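Local coordinates for nucleosome assembly protein 1, putative (Plasmodium falciparum, PDB 3FS3) that acts as a histone chaperone of the nucleosome assembly protein family, probably binding histones and chromatin through a homodimer built on long paired helices, at the interface of chains A and B. Residues are numbered along the deposited sequence; one frame, centred on the assembly and turned at random. Chains: chain A/B, Nucleosome assembly protein 1, putative.

The interface of chains A and B. Residues chain A 47, 51, 54-55, 58; chain B 97-98, 110-111, 114.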
# COMPACT_ATOMS: atom_id res chain seq x y z
N LEU A 47 26.52 27.56 5.26
CA LEU A 47 25.97 27.83 6.56
C LEU A 47 27.10 28.35 7.43
O LEU A 47 28.27 28.25 7.05
CB LEU A 47 25.45 26.52 7.15
CG LEU A 47 24.71 25.62 6.16
CD1 LEU A 47 24.65 24.18 6.67
CD2 LEU A 47 23.33 26.18 5.93
N GLN A 51 25.96 26.32 12.27
CA GLN A 51 24.89 25.60 11.60
C GLN A 51 25.43 24.32 10.96
O GLN A 51 24.73 23.30 10.90
CB GLN A 51 24.24 26.51 10.55
CG GLN A 51 23.63 27.77 11.17
CD GLN A 51 23.34 28.86 10.14
OE1 GLN A 51 23.76 28.77 8.99
NE2 GLN A 51 22.63 29.90 10.56
N THR A 54 25.28 21.66 13.44
CA THR A 54 23.90 21.24 13.62
C THR A 54 23.50 20.26 12.52
O THR A 54 22.83 19.25 12.78
CB THR A 54 22.96 22.45 13.58
OG1 THR A 54 23.17 23.24 14.76
CG2 THR A 54 21.50 22.00 13.51
N LEU A 55 23.92 20.55 11.29
CA LEU A 55 23.61 19.70 10.15
C LEU A 55 24.28 18.33 10.30
O LEU A 55 23.68 17.31 9.99
CB LEU A 55 24.07 20.37 8.86
CG LEU A 55 23.68 19.64 7.57
CD1 LEU A 55 22.17 19.56 7.49
CD2 LEU A 55 24.23 20.39 6.36
N LEU A 58 22.36 16.23 12.74
CA LEU A 58 21.15 15.72 12.12
C LEU A 58 21.44 14.50 11.24
O LEU A 58 20.67 13.53 11.24
CB LEU A 58 20.44 16.81 11.30
CG LEU A 58 19.39 17.66 12.01
CD1 LEU A 58 19.95 18.17 13.32
CD2 LEU A 58 18.95 18.81 11.11
N ALA B 97 18.25 19.75 18.59
CA ALA B 97 19.40 20.34 17.91
C ALA B 97 18.95 21.49 17.02
O ALA B 97 19.67 22.48 16.88
CB ALA B 97 20.11 19.27 17.08
N LEU B 98 17.78 21.37 16.41
CA LEU B 98 17.26 22.41 15.52
C LEU B 98 16.77 23.65 16.26
O LEU B 98 17.08 24.78 15.87
CB LEU B 98 16.09 21.86 14.68
CG LEU B 98 16.37 20.92 13.51
CD1 LEU B 98 15.05 20.41 12.94
CD2 LEU B 98 17.13 21.66 12.42
N ASN B 110 18.78 27.08 14.88
CA ASN B 110 20.13 26.54 14.72
C ASN B 110 20.39 26.05 13.29
O ASN B 110 21.50 25.65 12.97
CB ASN B 110 20.39 25.44 15.73
CG ASN B 110 20.21 25.92 17.16
OD1 ASN B 110 20.68 27.00 17.53
ND2 ASN B 110 19.55 25.11 17.98
N LEU B 111 19.35 26.07 12.46
CA LEU B 111 19.46 25.68 11.05
C LEU B 111 18.26 26.27 10.31
O LEU B 111 17.26 25.59 10.02
CB LEU B 111 19.48 24.15 10.89
CG LEU B 111 19.93 23.67 9.51
CD1 LEU B 111 21.32 24.21 9.21
CD2 LEU B 111 19.93 22.14 9.45
N PHE B 114 14.97 25.03 7.87
CA PHE B 114 15.07 23.58 7.76
C PHE B 114 13.86 22.86 7.19
O PHE B 114 13.98 22.12 6.22
CB PHE B 114 15.38 22.95 9.12
CG PHE B 114 15.46 21.44 9.06
CD1 PHE B 114 16.57 20.81 8.51
CD2 PHE B 114 14.39 20.67 9.51
CE1 PHE B 114 16.62 19.42 8.40
CE2 PHE B 114 14.43 19.28 9.40
CZ PHE B 114 15.55 18.65 8.84
O HOH W 1 23.62 25.82 14.70
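The start of the long dimerisation helix of chain A (49-99), which carries A:Thr54 and A:Leu58, meets the far end of the same helix in chain B and the loop beyond it, where B:Asn110 and B:Leu111 lie. This pairing of opposite ends is what an antiparallel arrangement of the two helices requires, and the two-fold axis repeats it with the chains exchanged. Leucines are prominent in the apolar contact, joined by the CG2 methyl of A:Thr54. B:Leu111 has CG anti to its backbone N (chi1 -166°), which sends its two methyls among side chains of the first turns of the chain A helix. B:Leu111 CD2 lies 3.9 Å from CD1 of A:Leu55 and also touches A:Leu58, while CD1 faces CB of A:Gln51, with A:Leu47 at the margin. On the other flank, A:Leu58 uses its two branches differently: CD1 rests against the CB methyl of B:Ala97, whereas CD2 reaches B:Phe114, tip to tip. A:Leu58 CD2 is 3.6 Å from CE1 of B:Phe114 and slightly farther from CD1 and CZ, so it sits above the ring plane, displaced outward past CE1. It also touches CD2 of B:Leu98, whose side chain runs at about a right angle to that of A:Leu58.

The polar component is largely water-mediated. In A:Thr54, OG1 is anti to the carbonyl carbon (chi1 -69°) and CG2 anti to the backbone N, which directs the hydroxyl to water 1 and the methyl to CB of B:Leu111. A:Thr54 OG1 is 2.6 Å from water 1, which in turn lies 2.7 Å from the backbone O of B:Asn110. The direct hydrogen bond from A:Thr54 OG1 to B:Asn110 O, at 3.4 Å, is weak. Within chain B, the amide ND2 of B:Asn110 donates to O of B:Ala97 at 2.9 Å, from above the carbonyl plane (46° out of it), tying the loop to the helix end. The patch hides 237 Å² in all and, with its twin, would help hold the ends of the paired helices together in the dimer.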